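Local atomic coordinates of cytochrome B5 (Hadesarchaea archaeon YNP_N21, PDB entry 6NZX), a protein that binds a heme group through a cytochrome b5-like domain and probably serves in electron transfer. Residues 5-10 / 50-55; 28-33 / 70-75. All blocks are in the same frame, centred on the assembly; numbering follows the deposited sequence.

Contact 1: residues 5-10 / 50-55. With HEM (protoporphyrin IX containing Fe), chain B.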
loop_
_atom_site.group_PDB
_atom_site.type_symbol
_atom_site.label_atom_id
_atom_site.label_comp_id
_atom_site.label_asym_id
_atom_site.label_seq_id
_atom_site.Cartn_x
_atom_site.Cartn_y
_atom_site.Cartn_z
ATOM N N PHE A 5 -6.359 -4.081 10.214
ATOM C CA PHE A 5 -4.941 -3.883 10.362
ATOM C C PHE A 5 -4.720 -2.660 11.252
ATOM O O PHE A 5 -5.350 -1.637 11.100
ATOM C CB PHE A 5 -4.278 -3.678 8.992
ATOM C CG PHE A 5 -4.312 -4.867 8.059
ATOM C CD1 PHE A 5 -3.322 -5.833 8.094
ATOM C CD2 PHE A 5 -5.331 -5.017 7.126
ATOM C CE1 PHE A 5 -3.343 -6.913 7.218
ATOM C CE2 PHE A 5 -5.366 -6.108 6.272
ATOM C CZ PHE A 5 -4.380 -7.064 6.328
ATOM N N THR A 6 -3.827 -2.794 12.217
ATOM C CA THR A 6 -3.192 -1.660 12.816
ATOM C C THR A 6 -2.067 -1.228 11.864
ATOM O O THR A 6 -1.666 -1.989 10.970
ATOM C CB THR A 6 -2.698 -2.002 14.230
ATOM O OG1 THR A 6 -1.560 -2.840 14.081
ATOM C CG2 THR A 6 -3.740 -2.688 15.091
ATOM N N LYS A 7 -1.556 -0.019 12.066
ATOM C CA LYS A 7 -0.462 0.510 11.288
ATOM C C LYS A 7 0.817 -0.271 11.592
ATOM O O LYS A 7 1.680 -0.395 10.732
ATOM C CB LYS A 7 -0.230 1.991 11.591
ATOM C CG LYS A 7 -1.195 2.938 10.911
ATOM C CD LYS A 7 -0.871 4.396 11.131
ATOM C CE LYS A 7 -1.694 5.296 10.235
ATOM N NZ LYS A 7 -1.742 6.681 10.739
ATOM N N GLU A 8 0.945 -0.758 12.829
ATOM C CA GLU A 8 2.105 -1.531 13.210
ATOM C C GLU A 8 2.116 -2.811 12.368
ATOM O O GLU A 8 3.128 -3.132 11.772
ATOM C CB GLU A 8 2.109 -1.790 14.716
ATOM C CG GLU A 8 3.503 -2.000 15.288
ATOM C CD GLU A 8 3.625 -1.643 16.762
ATOM O OE1 GLU A 8 2.599 -1.731 17.475
ATOM O OE2 GLU A 8 4.739 -1.261 17.192
ATOM N N GLU A 9 0.954 -3.477 12.267
ATOM C CA GLU A 9 0.817 -4.710 11.505
ATOM C C GLU A 9 0.978 -4.447 10.011
ATOM O O GLU A 9 1.535 -5.274 9.293
ATOM C CB GLU A 9 -0.547 -5.367 11.732
ATOM C CG GLU A 9 -0.737 -5.877 13.145
ATOM C CD GLU A 9 -2.151 -6.331 13.464
ATOM O OE1 GLU A 9 -3.052 -6.170 12.590
ATOM O OE2 GLU A 9 -2.348 -6.831 14.593
ATOM N N LEU A 10 0.452 -3.312 9.541
ATOM C CA LEU A 10 0.508 -2.981 8.128
ATOM C C LEU A 10 1.963 -2.763 7.689
ATOM O O LEU A 10 2.310 -3.028 6.530
ATOM C CB LEU A 10 -0.354 -1.741 7.866
ATOM C CG LEU A 10 -0.248 -1.177 6.454
ATOM C CD1 LEU A 10 -0.972 -2.082 5.460
ATOM C CD2 LEU A 10 -0.778 0.241 6.391
ATOM N N GLY A 50 3.541 -0.611 2.962
ATOM C CA GLY A 50 3.338 -0.907 4.351
ATOM C C GLY A 50 2.953 0.315 5.150
ATOM O O GLY A 50 3.087 0.311 6.366
ATOM N N GLN A 51 2.456 1.359 4.467
ATOM C CA GLN A 51 2.113 2.606 5.106
ATOM C C GLN A 51 0.756 3.106 4.610
ATOM O O GLN A 51 0.271 2.756 3.532
ATOM C CB GLN A 51 3.180 3.673 4.854
ATOM C CG GLN A 51 4.497 3.392 5.563
ATOM C CD GLN A 51 5.554 4.402 5.196
ATOM O OE1 GLN A 51 5.412 5.161 4.241
ATOM N NE2 GLN A 51 6.639 4.400 5.954
ATOM N N ASP A 52 0.152 3.962 5.431
ATOM C CA ASP A 52 -0.947 4.780 5.010
ATOM C C ASP A 52 -0.393 5.992 4.240
ATOM O O ASP A 52 0.263 6.859 4.811
ATOM C CB ASP A 52 -1.785 5.196 6.208
ATOM C CG ASP A 52 -2.922 6.134 5.854
ATOM O OD1 ASP A 52 -3.450 6.739 6.762
ATOM O OD2 ASP A 52 -3.228 6.264 4.678
ATOM N N LEU A 53 -0.686 6.036 2.943
ATOM C CA LEU A 53 -0.146 7.023 2.059
ATOM C C LEU A 53 -1.257 7.957 1.557
ATOM O O LEU A 53 -1.156 8.545 0.449
ATOM C CB LEU A 53 0.557 6.275 0.922
ATOM C CG LEU A 53 1.731 5.379 1.333
ATOM C CD1 LEU A 53 2.383 4.764 0.109
ATOM C CD2 LEU A 53 2.761 6.152 2.133
ATOM N N THR A 54 -2.307 8.120 2.373
ATOM C CA THR A 54 -3.449 8.935 2.019
ATOM C C THR A 54 -2.970 10.348 1.633
ATOM O O THR A 54 -3.276 10.827 0.549
ATOM C CB THR A 54 -4.477 8.982 3.161
ATOM O OG1 THR A 54 -4.935 7.666 3.455
ATOM C CG2 THR A 54 -5.674 9.846 2.844
ATOM N N GLU A 55 -2.184 10.975 2.507
ATOM C CA GLU A 55 -1.681 12.320 2.285
ATOM C C GLU A 55 -0.736 12.362 1.082
ATOM O O GLU A 55 -0.775 13.326 0.338
ATOM C CB GLU A 55 -0.940 12.859 3.509
ATOM C CG GLU A 55 -1.841 13.610 4.472
ATOM C CD GLU A 55 -1.221 14.867 5.061
ATOM O OE1 GLU A 55 -1.017 15.852 4.303
ATOM O OE2 GLU A 55 -0.925 14.850 6.277
HETATM C CHA HEM B . 1.190 3.945 -10.516
HETATM C CHB HEM B . 4.394 7.567 -9.510
HETATM C CHC HEM B . 2.545 7.856 -4.987
HETATM C CHD HEM B . -0.357 4.062 -5.932
HETATM C C1A HEM B . 2.214 4.976 -10.648
HETATM C C2A HEM B . 2.896 5.160 -11.938
HETATM C C3A HEM B . 3.847 6.253 -11.606
HETATM C C4A HEM B . 3.611 6.546 -10.255
HETATM C CMA HEM B . 4.836 6.871 -12.567
HETATM C CAA HEM B . 2.627 4.414 -13.235
HETATM C CBA HEM B . 1.366 4.982 -13.931
HETATM C CGA HEM B . 0.327 3.925 -14.334
HETATM O O1A HEM B . -0.890 4.235 -14.290
HETATM O O2A HEM B . 0.685 2.779 -14.714
HETATM C C1B HEM B . 4.224 7.982 -8.107
HETATM C C2B HEM B . 4.972 9.009 -7.520
HETATM C C3B HEM B . 4.423 9.129 -6.151
HETATM C C4B HEM B . 3.373 8.105 -6.171
HETATM C CMB HEM B . 6.097 9.838 -8.093
HETATM C CAB HEM B . 4.809 9.972 -4.937
HETATM C CBB HEM B . 4.463 11.447 -5.070
HETATM C C1C HEM B . 1.515 6.846 -4.823
HETATM C C2C HEM B . 0.874 6.708 -3.608
HETATM C C3C HEM B . 0.004 5.534 -3.843
HETATM C C4C HEM B . 0.281 5.178 -5.240
HETATM C CMC HEM B . 1.113 7.578 -2.410
HETATM C CAC HEM B . -1.019 4.858 -2.993
HETATM C CBC HEM B . -1.474 5.372 -1.870
HETATM C C1D HEM B . -0.175 3.653 -7.325
HETATM C C2D HEM B . -0.883 2.581 -7.863
HETATM C C3D HEM B . -0.444 2.538 -9.255
HETATM C C4D HEM B . 0.474 3.593 -9.299
HETATM C CMD HEM B . -1.897 1.697 -7.191
HETATM C CAD HEM B . -0.874 1.566 -10.347
HETATM C CBD HEM B . 0.069 0.357 -10.282
HETATM C CGD HEM B . -0.160 -0.643 -11.391
HETATM O O1D HEM B . 0.564 -1.661 -11.452
HETATM O O2D HEM B . -1.064 -0.444 -12.229
HETATM N NA HEM B . 2.662 5.774 -9.671
HETATM N NB HEM B . 3.263 7.442 -7.322
HETATM N NC HEM B . 1.214 5.977 -5.780
HETATM N ND HEM B . 0.653 4.283 -8.162
HETATM FE FE HEM B . 1.935 5.884 -7.726
HETATM O O HOH W 1 2.062 1.555 8.748
#
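The short N-terminal helix of the cytochrome b5 fold, residues 7-11, packs through Leu-10 and Lys-7 against the loop at 50-55 that leads on to the heme pocket. Leu-10 carries the contact. Its CG lies anti to the backbone N (chi1 173°), a setting that brings CG onto Gly-50 O; CD2 of Leu-10 comes 3.7 Å from Gln-51 C. The helix also meets Gly-50 directly, Leu-10 O lying 3.2 Å from Gly-50 CA. Polar contact is relayed by one water, which donates to Lys-7 O at 2.8 Å and to Gly-50 O. Nearer the surface the extended chain of Lys-7 crosses Asp-52 obliquely, Lys-7 CE 4.0 Å from Asp-52 CB; the opposite charges probably attract weakly, being too far apart for a salt bridge. Asp-52 is engaged within its own loop in an Asx turn, where OD2 takes the Thr-54 hydroxyl on its syn lone pair and Thr-54 N from above the carboxylate plane. At the helix start Thr-6 and Glu-9 form a capping box, Glu-9 N donating to Thr-6 OG1, with a weak return bond from Thr-6 N to Glu-9 OE1. One step beyond Asp-52, Leu-53 CB touches the heme, 3.6 Å from CBC.

Contact 2: residues 28-33 / 70-75. With HEM (protoporphyrin IX containing Fe), chain B.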
loop_
_atom_site.group_PDB
_atom_site.type_symbol
_atom_site.label_atom_id
_atom_site.label_comp_id
_atom_site.label_asym_id
_atom_site.label_seq_id
_atom_site.Cartn_x
_atom_site.Cartn_y
_atom_site.Cartn_z
ATOM N N LYS A 28 -8.667 1.960 3.809
ATOM C CA LYS A 28 -8.713 0.648 3.140
ATOM C C LYS A 28 -7.296 0.193 2.754
ATOM O O LYS A 28 -6.468 0.975 2.360
ATOM C CB LYS A 28 -9.601 0.716 1.894
ATOM C CG LYS A 28 -11.108 0.734 2.153
ATOM C CD LYS A 28 -11.883 0.414 0.895
ATOM C CE LYS A 28 -13.306 -0.035 1.161
ATOM N NZ LYS A 28 -13.868 -0.789 0.010
ATOM N N VAL A 29 -7.041 -1.107 2.865
ATOM C CA VAL A 29 -5.727 -1.669 2.642
ATOM C C VAL A 29 -5.799 -2.482 1.363
ATOM O O VAL A 29 -6.650 -3.383 1.260
ATOM C CB VAL A 29 -5.296 -2.524 3.849
ATOM C CG1 VAL A 29 -3.956 -3.217 3.619
ATOM C CG2 VAL A 29 -5.270 -1.683 5.118
ATOM N N TYR A 30 -4.874 -2.166 0.441
ATOM C CA TYR A 30 -4.803 -2.711 -0.889
ATOM C C TYR A 30 -3.550 -3.582 -0.976
ATOM O O TYR A 30 -2.515 -3.178 -0.502
ATOM C CB TYR A 30 -4.742 -1.586 -1.933
ATOM C CG TYR A 30 -5.964 -0.709 -1.969
ATOM C CD1 TYR A 30 -7.011 -0.969 -2.837
ATOM C CD2 TYR A 30 -6.101 0.351 -1.090
ATOM C CE1 TYR A 30 -8.153 -0.183 -2.852
ATOM C CE2 TYR A 30 -7.226 1.161 -1.107
ATOM C CZ TYR A 30 -8.267 0.874 -1.977
ATOM O OH TYR A 30 -9.367 1.678 -2.006
ATOM N N ASP A 31 -3.680 -4.759 -1.592
ATOM C CA ASP A 31 -2.561 -5.613 -1.890
ATOM C C ASP A 31 -2.005 -5.231 -3.269
ATOM O O ASP A 31 -2.590 -5.570 -4.297
ATOM C CB ASP A 31 -2.958 -7.094 -1.818
ATOM C CG ASP A 31 -1.809 -8.046 -2.128
ATOM O OD1 ASP A 31 -0.670 -7.546 -2.300
ATOM O OD2 ASP A 31 -2.048 -9.287 -2.141
ATOM N N VAL A 32 -0.841 -4.576 -3.270
ATOM C CA VAL A 32 -0.194 -4.124 -4.486
ATOM C C VAL A 32 1.015 -5.022 -4.819
ATOM O O VAL A 32 1.858 -4.664 -5.653
ATOM C CB VAL A 32 0.184 -2.633 -4.397
ATOM C CG1 VAL A 32 -1.053 -1.748 -4.435
ATOM C CG2 VAL A 32 1.042 -2.297 -3.184
ATOM N N THR A 33 1.091 -6.194 -4.183
ATOM C CA THR A 33 2.073 -7.210 -4.550
ATOM C C THR A 33 1.812 -7.594 -6.012
ATOM O O THR A 33 0.664 -7.732 -6.439
ATOM C CB THR A 33 2.028 -8.429 -3.615
ATOM O OG1 THR A 33 2.008 -7.999 -2.249
ATOM C CG2 THR A 33 3.209 -9.354 -3.832
ATOM N N PHE A 70 -6.422 -3.374 -7.668
ATOM C CA PHE A 70 -5.804 -4.241 -6.655
ATOM C C PHE A 70 -6.823 -4.693 -5.600
ATOM O O PHE A 70 -7.733 -3.950 -5.224
ATOM C CB PHE A 70 -4.603 -3.496 -6.067
ATOM C CG PHE A 70 -3.561 -3.235 -7.128
ATOM C CD1 PHE A 70 -2.743 -4.262 -7.567
ATOM C CD2 PHE A 70 -3.473 -2.005 -7.750
ATOM C CE1 PHE A 70 -1.829 -4.065 -8.586
ATOM C CE2 PHE A 70 -2.550 -1.801 -8.766
ATOM C CZ PHE A 70 -1.744 -2.832 -9.188
ATOM N N PRO A 71 -6.683 -5.920 -5.047
ATOM C CA PRO A 71 -7.596 -6.390 -3.999
ATOM C C PRO A 71 -7.525 -5.513 -2.736
ATOM O O PRO A 71 -6.456 -5.069 -2.363
ATOM C CB PRO A 71 -7.159 -7.820 -3.670
ATOM C CG PRO A 71 -6.021 -8.152 -4.621
ATOM C CD PRO A 71 -5.674 -6.912 -5.417
ATOM N N VAL A 72 -8.684 -5.232 -2.146
ATOM C CA VAL A 72 -8.774 -4.686 -0.798
ATOM C C VAL A 72 -8.731 -5.884 0.158
ATOM O O VAL A 72 -9.575 -6.790 0.062
ATOM C CB VAL A 72 -10.052 -3.850 -0.606
ATOM C CG1 VAL A 72 -10.188 -3.315 0.818
ATOM C CG2 VAL A 72 -10.134 -2.716 -1.614
ATOM N N VAL A 73 -7.751 -5.892 1.059
ATOM C CA VAL A 73 -7.542 -7.014 1.950
ATOM C C VAL A 73 -8.015 -6.642 3.368
ATOM O O VAL A 73 -8.168 -7.485 4.221
ATOM C CB VAL A 73 -6.076 -7.493 1.908
ATOM C CG1 VAL A 73 -5.728 -8.084 0.552
ATOM C CG2 VAL A 73 -5.089 -6.391 2.262
ATOM N N GLY A 74 -8.336 -5.374 3.597
ATOM C CA GLY A 74 -8.905 -5.003 4.873
ATOM C C GLY A 74 -9.008 -3.504 5.054
ATOM O O GLY A 74 -8.951 -2.732 4.088
ATOM N N VAL A 75 -9.198 -3.118 6.319
ATOM C CA VAL A 75 -9.318 -1.761 6.715
ATOM C C VAL A 75 -8.235 -1.502 7.761
ATOM O O VAL A 75 -7.781 -2.436 8.440
ATOM C CB VAL A 75 -10.734 -1.426 7.224
ATOM C CG1 VAL A 75 -11.780 -1.715 6.150
ATOM C CG2 VAL A 75 -11.082 -2.148 8.522
HETATM C CHA HEM B . 1.190 3.945 -10.516
HETATM C CHB HEM B . 4.394 7.567 -9.510
HETATM C CHC HEM B . 2.545 7.856 -4.987
HETATM C CHD HEM B . -0.357 4.062 -5.932
HETATM C C1A HEM B . 2.214 4.976 -10.648
HETATM C C2A HEM B . 2.896 5.160 -11.938
HETATM C C3A HEM B . 3.847 6.253 -11.606
HETATM C C4A HEM B . 3.611 6.546 -10.255
HETATM C CMA HEM B . 4.836 6.871 -12.567
HETATM C CAA HEM B . 2.627 4.414 -13.235
HETATM C CBA HEM B . 1.366 4.982 -13.931
HETATM C CGA HEM B . 0.327 3.925 -14.334
HETATM O O1A HEM B . -0.890 4.235 -14.290
HETATM O O2A HEM B . 0.685 2.779 -14.714
HETATM C C1B HEM B . 4.224 7.982 -8.107
HETATM C C2B HEM B . 4.972 9.009 -7.520
HETATM C C3B HEM B . 4.423 9.129 -6.151
HETATM C C4B HEM B . 3.373 8.105 -6.171
HETATM C CMB HEM B . 6.097 9.838 -8.093
HETATM C CAB HEM B . 4.809 9.972 -4.937
HETATM C CBB HEM B . 4.463 11.447 -5.070
HETATM C C1C HEM B . 1.515 6.846 -4.823
HETATM C C2C HEM B . 0.874 6.708 -3.608
HETATM C C3C HEM B . 0.004 5.534 -3.843
HETATM C C4C HEM B . 0.281 5.178 -5.240
HETATM C CMC HEM B . 1.113 7.578 -2.410
HETATM C CAC HEM B . -1.019 4.858 -2.993
HETATM C CBC HEM B . -1.474 5.372 -1.870
HETATM C C1D HEM B . -0.175 3.653 -7.325
HETATM C C2D HEM B . -0.883 2.581 -7.863
HETATM C C3D HEM B . -0.444 2.538 -9.255
HETATM C C4D HEM B . 0.474 3.593 -9.299
HETATM C CMD HEM B . -1.897 1.697 -7.191
HETATM C CAD HEM B . -0.874 1.566 -10.347
HETATM C CBD HEM B . 0.069 0.357 -10.282
HETATM C CGD HEM B . -0.160 -0.643 -11.391
HETATM O O1D HEM B . 0.564 -1.661 -11.452
HETATM O O2D HEM B . -1.064 -0.444 -12.229
HETATM N NA HEM B . 2.662 5.774 -9.671
HETATM N NB HEM B . 3.263 7.442 -7.322
HETATM N NC HEM B . 1.214 5.977 -5.780
HETATM N ND HEM B . 0.653 4.283 -8.162
HETATM FE FE HEM B . 1.935 5.884 -7.726
#
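Phe-70 bridges the heme and the turn after strand 28-31, just before the chain enters the last strand of the b5 sheet. Its CB and CD1 press on Asp-31 O, while Val-32 CG1 sits over one ring face, offset toward the rim, in a CH-pi contact 4.3 Å from the centroid. The ring's far end reaches the heme: Phe-70 CZ lies 3.4 Å from heme O1D, and the propionate carbon CGD meets the edge in plane. An alanine here would probably leave Val-32 CG1 without its aromatic partner and open a gap beside the heme propionate. Pro-71 follows, its O accepting from Asp-31 N at 2.9 Å in a bond nearly along the C=O axis. The side chain of Asp-31 closes an Asx turn, OD1 accepting from both Thr-33 N and the Thr-33 hydroxyl. Val-72 lies alongside Tyr-30, with Val-72 CG2 3.4 Å from Tyr-30 CE1, and its CG1 meets Lys-28 CD on the same face of the sheet. Val-73 N donates to Val-29 O at 2.7 Å; the Val-73 and Val-29 side chains cross at about a right angle, CG2 of the former touching CG1 of the latter, while Val-73 CG1 touches Asp-31 CB. Gly-74 O then accepts from Val-29 N, the donor standing 42° above the carbonyl plane. Since Val-73 and Gly-74 both face Val-29, the pairing contains a classic beta bulge, which shifts the register by one. Val-75 pairs with Lys-28, a non-hydrogen-bonded antiparallel pair. Strands 28-31 and 72-76 are the inner two of a four-stranded mixed sheet, flanked by strand 22-25 beside the former and by strand 3-5, running parallel, beside the latter.

Together the two contacts illustrate how a small heme domain joins strand to strand within its sheet, and helix to loop beside it. Contact 2 is antiparallel strand pairing held by backbone bonds and interrupted by a bulge; contact 1 relies on a leucine, a water and a loose charge pair, and buries much less surface. Both are partly buried, each with buried apolar residues (Leu-10; Val-29 and Val-32) and a lysine at the exposed edge. They meet directly: Phe-5 N probably bonds to Val-75 O, pairing strands 3-5 and 72-76, while Leu-10 CD1, 3.7 Å from Val-29 CG1, brings helix 7-11 onto the sheet. Each also reaches the heme, contact 1 through Leu-53 at a pyrrole substituent and contact 2 through Phe-70 at a propionate.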